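Local coordinates for glutathione S-transferase, N-terminal domain protein (Pseudomonas putida, PDB 4NAX) that is a glutathione transferase that binds one glutathione disulfide per subunit, at the interface of chains A and B. Sequence-based numbering; all coordinates share one arbitrary frame. Chains: chain A/B, Glutathione S-transferase, N-terminal domain protein.

Both contacts belong to one two-fold interface between identical chains, and the centres of their C-alpha atoms lie about 32 Å apart. Contact 1 pairs helices 90-101 and 109-137 of chain A with helices 90-101 and 109-138 of chain B, through methionines and a glutamine pair. Contact 2 joins the loop residues 144-146 and the start of helix 148-168 of each chain, through arginine-tyrosine stacks and bridging water. They share no residue, but follow closely in sequence, since the long helix of contact 1 leads by a short segment to contact 2. Two such separated points of hold would probably restrict rocking of the subunits.

Contact 1: the interface of chains A and B. Residues chain A 91-92, 95, 112, 116-117, 119-120, 123; chain B 91-92, 95, 116, 119-120, 123.
A two-fold, mostly apolar helix-to-helix interface joins the two subunits here, and a dimer of this kind is usual in the glutathione transferase superfamily. A:Met120 and B:Met120 bury the most surface of the patch, 97 and 100 Å². In each, CG stands anti to the carbonyl carbon and the chain bends at chi2 (-67° in A:Met120), so that the two thioethers cross obliquely. Their methyls abut, A:Met120 CE to B:Met120 CE at 3.4 Å, a tight contact for two carbons. A:Met120 CG also packs 4.0 Å from B:Ala92 CB, while B:Met120 meets A:Met123 at about a right angle, sulfur SD to A:Met123 CG at 3.8 Å. A:Leu119 CD2 lies 3.8 Å from B:Met120 CE, on the flank of the methyl pair.

Beside this core, A:Gln95 and B:Gln95 meet tip to tip, their amides only 8° from coplanar. B:Gln95 NE2 donates to A:Gln95 OE1 at 2.9 Å, and A:Gln95 NE2 returns a bond of 3.0 Å to B:Gln95 OE1. Both are nearly straight and use a carbonyl lone pair in plane, closing a cyclic amide pair. The torsions differ: A:Gln95 CG is anti to the backbone N (chi1 -178°), B:Gln95 CG anti to the carbonyl carbon, so the pair departs from exact symmetry. A:Leu116 CD1 packs 3.8 Å from B:Gln95 OE1, crossing that side chain at about a right angle, and A:Gln95 CD lies 3.8 Å from B:Leu116 CD1. An alanine in place of A:Gln95 would take away both bonds to the B:Gln95 amide and would probably loosen the packing against B:Leu116. The site thus combines methionine packing with a directional polar pair, and so is likely to hold the subunits in register.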
loop_
_atom_site.group_PDB
_atom_site.type_symbol
_atom_site.label_atom_id
_atom_site.label_comp_id
_atom_site.label_asym_id
_atom_site.label_seq_id
_atom_site.Cartn_x
_atom_site.Cartn_y
_atom_site.Cartn_z
ATOM N N GLY A 91 -6.505 -1.282 -2.109
ATOM C CA GLY A 91 -6.136 0.062 -2.523
ATOM C C GLY A 91 -6.111 0.236 -4.037
ATOM O O GLY A 91 -6.408 1.329 -4.539
ATOM N N ALA A 92 -5.727 -0.814 -4.768
ATOM C CA ALA A 92 -5.773 -0.780 -6.232
ATOM C C ALA A 92 -7.217 -0.744 -6.719
ATOM O O ALA A 92 -7.562 -0.011 -7.649
ATOM C CB ALA A 92 -5.017 -1.937 -6.863
ATOM N N GLN A 95 -8.713 2.740 -6.248
ATOM C CA GLN A 95 -8.290 3.668 -7.277
ATOM C C GLN A 95 -8.986 3.352 -8.608
ATOM O O GLN A 95 -9.464 4.256 -9.295
ATOM C CB GLN A 95 -6.768 3.656 -7.415
ATOM C CG GLN A 95 -6.274 4.637 -8.447
ATOM C CD GLN A 95 -4.768 4.841 -8.437
ATOM O OE1 GLN A 95 -4.028 4.266 -7.649
ATOM N NE2 GLN A 95 -4.316 5.696 -9.315
ATOM N N ARG A 112 -5.494 14.961 -6.556
ATOM C CA ARG A 112 -5.334 13.561 -6.931
ATOM C C ARG A 112 -4.111 12.976 -6.218
ATOM O O ARG A 112 -4.184 11.925 -5.578
ATOM C CB ARG A 112 -5.191 13.414 -8.446
ATOM C CG ARG A 112 -4.735 12.042 -8.919
ATOM C CD ARG A 112 -4.497 12.029 -10.442
ATOM N NE ARG A 112 -3.981 10.746 -10.888
ATOM C CZ ARG A 112 -4.718 9.635 -10.960
ATOM N NH1 ARG A 112 -6.018 9.666 -10.685
ATOM N NH2 ARG A 112 -4.163 8.479 -11.295
ATOM N N LEU A 116 -3.739 10.064 -3.290
ATOM C CA LEU A 116 -2.975 8.841 -3.490
ATOM C C LEU A 116 -1.891 8.673 -2.422
ATOM O O LEU A 116 -1.617 7.577 -1.978
ATOM C CB LEU A 116 -2.390 8.773 -4.899
ATOM C CG LEU A 116 -3.393 8.710 -6.037
ATOM C CD1 LEU A 116 -2.698 8.728 -7.392
ATOM C CD2 LEU A 116 -4.286 7.485 -5.950
ATOM N N GLN A 117 -1.273 9.775 -2.019
ATOM C CA GLN A 117 -0.336 9.777 -0.914
ATOM C C GLN A 117 -0.969 9.197 0.350
ATOM O O GLN A 117 -0.415 8.299 0.985
ATOM C CB GLN A 117 0.140 11.202 -0.659
ATOM C CG GLN A 117 0.879 11.440 0.635
ATOM C CD GLN A 117 1.108 12.927 0.786
ATOM O OE1 GLN A 117 2.086 13.476 0.293
ATOM N NE2 GLN A 117 0.134 13.601 1.366
ATOM N N LEU A 119 -3.679 7.389 0.609
ATOM C CA LEU A 119 -4.004 5.996 0.329
ATOM C C LEU A 119 -2.800 5.072 0.541
ATOM O O LEU A 119 -2.916 4.006 1.140
ATOM C CB LEU A 119 -4.565 5.864 -1.089
ATOM C CG LEU A 119 -4.924 4.451 -1.532
ATOM C CD1 LEU A 119 -6.016 3.845 -0.664
ATOM C CD2 LEU A 119 -5.317 4.450 -3.012
ATOM N N MET A 120 -1.639 5.505 0.051
ATOM C CA MET A 120 -0.410 4.715 0.218
ATOM C C MET A 120 0.027 4.649 1.693
ATOM O O MET A 120 0.478 3.608 2.164
ATOM C CB MET A 120 0.704 5.336 -0.618
ATOM C CG MET A 120 0.513 5.171 -2.117
ATOM S SD MET A 120 0.638 3.446 -2.612
ATOM C CE MET A 120 0.264 3.644 -4.357
ATOM N N MET A 123 -2.064 1.996 3.107
ATOM C CA MET A 123 -1.728 0.652 2.633
ATOM C C MET A 123 -0.423 0.135 3.207
ATOM O O MET A 123 -0.282 -1.066 3.430
ATOM C CB MET A 123 -1.709 0.618 1.107
ATOM C CG MET A 123 -3.117 0.695 0.478
ATOM S SD MET A 123 -4.139 -0.763 0.688
ATOM C CE MET A 123 -3.291 -1.898 -0.376
ATOM N N GLY B 91 5.241 4.896 -3.108
ATOM C CA GLY B 91 4.339 4.414 -4.137
ATOM C C GLY B 91 3.549 5.547 -4.793
ATOM O O GLY B 91 3.202 5.466 -5.990
ATOM N N ALA B 92 3.191 6.563 -4.017
ATOM C CA ALA B 92 2.516 7.733 -4.600
ATOM C C ALA B 92 3.453 8.522 -5.515
ATOM O O ALA B 92 3.054 8.985 -6.573
ATOM C CB ALA B 92 1.965 8.627 -3.513
ATOM N N GLN B 95 3.757 6.760 -8.891
ATOM C CA GLN B 95 2.632 7.071 -9.778
ATOM C C GLN B 95 2.733 8.499 -10.312
ATOM O O GLN B 95 2.502 8.726 -11.500
ATOM C CB GLN B 95 1.279 6.887 -9.084
ATOM C CG GLN B 95 0.885 5.450 -8.738
ATOM C CD GLN B 95 -0.634 5.321 -8.584
ATOM O OE1 GLN B 95 -1.371 5.844 -9.399
ATOM N NE2 GLN B 95 -1.096 4.591 -7.608
ATOM N N LEU B 116 -0.620 -1.294 -10.924
ATOM C CA LEU B 116 -1.004 -0.664 -9.661
ATOM C C LEU B 116 -1.355 -1.697 -8.592
ATOM O O LEU B 116 -1.057 -1.483 -7.415
ATOM C CB LEU B 116 -2.142 0.316 -9.891
ATOM C CG LEU B 116 -1.810 1.500 -10.799
ATOM C CD1 LEU B 116 -3.001 2.458 -10.865
ATOM C CD2 LEU B 116 -0.516 2.225 -10.441
ATOM N N LEU B 119 1.974 -2.871 -7.374
ATOM C CA LEU B 119 2.519 -1.802 -6.535
ATOM C C LEU B 119 1.904 -1.829 -5.128
ATOM O O LEU B 119 2.609 -1.684 -4.136
ATOM C CB LEU B 119 2.283 -0.449 -7.196
ATOM C CG LEU B 119 2.736 0.782 -6.408
ATOM C CD1 LEU B 119 4.230 0.747 -6.121
ATOM C CD2 LEU B 119 2.389 2.021 -7.190
ATOM N N MET B 120 0.586 -2.032 -5.040
ATOM C CA MET B 120 -0.057 -2.136 -3.738
ATOM C C MET B 120 0.354 -3.393 -2.983
ATOM O O MET B 120 0.519 -3.358 -1.763
ATOM C CB MET B 120 -1.569 -2.094 -3.864
ATOM C CG MET B 120 -2.083 -0.730 -4.243
ATOM S SD MET B 120 -1.557 0.526 -3.033
ATOM C CE MET B 120 -2.578 1.918 -3.444
ATOM N N MET B 123 3.528 -2.379 -1.493
ATOM C CA MET B 123 3.389 -1.374 -0.423
ATOM C C MET B 123 2.785 -1.939 0.847
ATOM O O MET B 123 3.144 -1.523 1.950
ATOM C CB MET B 123 2.570 -0.192 -0.924
ATOM C CG MET B 123 3.312 0.687 -1.932
ATOM S SD MET B 123 4.661 1.655 -1.238
ATOM C CE MET B 123 3.745 2.794 -0.221
#

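Contact 2: the interface of chains A and B. Residues chain A 144-146, 148-149; chain B 144-146, 148-149.
A:Arg148 and B:Arg148 have CG anti to the carbonyl carbon (chi1 -71° in both) and bend at chi3 (-67° in B:Arg148), while A:Tyr144 and B:Tyr144 likewise set CG anti to the carbonyl carbon; together these turns lay each guanidinium over the partner's phenol ring. B:Arg148 stacks on A:Tyr144 with planes 12° apart, its CZ 3.7 Å from the ring centroid, a cation-pi contact. In the twin, A:Arg148 NE stands 3.9 Å from the centroid of the B:Tyr144 ring, offset toward the rim.

Each guanidinium is held in orientation by its own chain. A:Asp146 receives A:Arg148 side-on: NE reaches the syn lone pair of carboxylate OD1 at 3.0 Å, and NH2 forms a salt bridge with OD2 from above the carboxylate plane. The backbone N of A:Arg148 also donates to OD1, tying the carboxylate to the first residue of helix 148-168. This pairing is likely to offset part of the arginine's charge while leaving a guanidinium face for the tyrosine.

Water links the chains: water 3 bonds A:Asp146 OD2 at 2.7 Å and B:Asp146 N at 2.8 Å, and water 1 joins A:Asp146 N to B:Asp146 OD2. Near the axis the proline rings touch, A:Pro149 CG to B:Pro149 CG at 3.6 Å. In the fold, the site occupies the loop following 3-10 helix 140-143 and the opening turn of helix 148-168.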
loop_
_atom_site.group_PDB
_atom_site.type_symbol
_atom_site.label_atom_id
_atom_site.label_comp_id
_atom_site.label_asym_id
_atom_site.label_seq_id
_atom_site.Cartn_x
_atom_site.Cartn_y
_atom_site.Cartn_z
ATOM N N TYR A 144 1.451 -14.405 24.151
ATOM C CA TYR A 144 2.904 -14.447 24.267
ATOM C C TYR A 144 3.337 -13.607 25.471
ATOM O O TYR A 144 2.929 -12.470 25.634
ATOM C CB TYR A 144 3.581 -13.889 23.029
ATOM C CG TYR A 144 3.328 -14.612 21.705
ATOM C CD1 TYR A 144 2.463 -15.704 21.579
ATOM C CD2 TYR A 144 3.949 -14.149 20.557
ATOM C CE1 TYR A 144 2.258 -16.323 20.350
ATOM C CE2 TYR A 144 3.762 -14.761 19.338
ATOM C CZ TYR A 144 2.907 -15.841 19.227
ATOM O OH TYR A 144 2.739 -16.431 17.985
ATOM N N GLU A 145 4.158 -14.193 26.326
ATOM C CA GLU A 145 4.561 -13.526 27.560
ATOM C C GLU A 145 5.441 -12.290 27.330
ATOM O O GLU A 145 5.276 -11.278 28.040
ATOM C CB GLU A 145 5.254 -14.530 28.480
ATOM C CG GLU A 145 4.285 -15.316 29.369
ATOM C CD GLU A 145 3.664 -16.537 28.705
ATOM O OE1 GLU A 145 2.919 -17.274 29.393
ATOM O OE2 GLU A 145 3.908 -16.774 27.496
ATOM N N ASP A 146 6.352 -12.373 26.359
ATOM C CA ASP A 146 7.231 -11.255 26.000
ATOM C C ASP A 146 6.391 -10.250 25.225
ATOM O O ASP A 146 5.942 -10.534 24.110
ATOM C CB ASP A 146 8.418 -11.765 25.161
ATOM C CG ASP A 146 9.358 -10.661 24.658
ATOM O OD1 ASP A 146 9.197 -9.472 24.983
ATOM O OD2 ASP A 146 10.298 -11.016 23.888
ATOM N N ARG A 148 7.409 -7.194 24.199
ATOM C CA ARG A 148 8.155 -6.259 23.368
ATOM C C ARG A 148 7.592 -6.186 21.930
ATOM O O ARG A 148 7.428 -5.089 21.402
ATOM C CB ARG A 148 9.652 -6.546 23.367
ATOM C CG ARG A 148 10.284 -6.195 24.703
ATOM C CD ARG A 148 11.738 -6.623 24.799
ATOM N NE ARG A 148 11.864 -8.075 24.695
ATOM C CZ ARG A 148 13.005 -8.751 24.775
ATOM N NH1 ARG A 148 14.164 -8.117 24.933
ATOM N NH2 ARG A 148 12.981 -10.075 24.678
ATOM N N PRO A 149 7.226 -7.332 21.315
ATOM C CA PRO A 149 6.593 -7.231 19.993
ATOM C C PRO A 149 5.265 -6.456 20.018
ATOM O O PRO A 149 5.056 -5.544 19.212
ATOM C CB PRO A 149 6.407 -8.709 19.582
ATOM C CG PRO A 149 7.481 -9.412 20.339
ATOM C CD PRO A 149 7.528 -8.730 21.664
ATOM N N TYR B 144 15.678 -11.104 20.772
ATOM C CA TYR B 144 14.553 -11.634 21.507
ATOM C C TYR B 144 14.590 -13.155 21.486
ATOM O O TYR B 144 14.700 -13.777 20.443
ATOM C CB TYR B 144 13.228 -11.148 20.918
ATOM C CG TYR B 144 12.958 -9.645 20.949
ATOM C CD1 TYR B 144 13.879 -8.728 21.469
ATOM C CD2 TYR B 144 11.782 -9.142 20.406
ATOM C CE1 TYR B 144 13.611 -7.364 21.462
ATOM C CE2 TYR B 144 11.506 -7.794 20.392
ATOM C CZ TYR B 144 12.425 -6.902 20.898
ATOM O OH TYR B 144 12.126 -5.560 20.869
ATOM N N GLU B 145 14.488 -13.745 22.661
ATOM C CA GLU B 145 14.559 -15.181 22.783
ATOM C C GLU B 145 13.342 -15.895 22.176
ATOM O O GLU B 145 13.469 -16.987 21.594
ATOM C CB GLU B 145 14.680 -15.448 24.265
ATOM C CG GLU B 145 14.803 -16.859 24.703
ATOM C CD GLU B 145 14.784 -16.899 26.209
ATOM O OE1 GLU B 145 13.892 -17.576 26.780
ATOM O OE2 GLU B 145 15.645 -16.213 26.809
ATOM N N ASP B 146 12.162 -15.298 22.330
ATOM C CA ASP B 146 10.937 -15.821 21.711
ATOM C C ASP B 146 11.004 -15.529 20.206
ATOM O O ASP B 146 10.989 -14.371 19.791
ATOM C CB ASP B 146 9.723 -15.162 22.374
ATOM C CG ASP B 146 8.373 -15.683 21.889
ATOM O OD1 ASP B 146 8.311 -16.486 20.925
ATOM O OD2 ASP B 146 7.355 -15.235 22.473
ATOM N N ARG B 148 8.833 -16.655 17.931
ATOM C CA ARG B 148 7.547 -16.674 17.236
ATOM C C ARG B 148 7.328 -15.418 16.382
ATOM O O ARG B 148 6.858 -15.529 15.259
ATOM C CB ARG B 148 6.379 -16.921 18.208
ATOM C CG ARG B 148 6.376 -18.353 18.724
ATOM C CD ARG B 148 5.357 -18.596 19.815
ATOM N NE ARG B 148 5.708 -17.862 21.019
ATOM C CZ ARG B 148 5.045 -17.941 22.161
ATOM N NH1 ARG B 148 4.041 -18.800 22.278
ATOM N NH2 ARG B 148 5.391 -17.168 23.193
ATOM N N PRO B 149 7.652 -14.218 16.902
ATOM C CA PRO B 149 7.533 -13.039 16.021
ATOM C C PRO B 149 8.440 -13.112 14.783
ATOM O O PRO B 149 7.979 -12.932 13.653
ATOM C CB PRO B 149 7.928 -11.880 16.951
ATOM C CG PRO B 149 7.578 -12.373 18.325
ATOM C CD PRO B 149 7.948 -13.831 18.296
HETATM O O HOH W 1 7.267 -14.869 25.180
HETATM O O HOH W 2 6.865 -12.417 21.990
HETATM O O HOH W 3 11.758 -13.306 24.320
#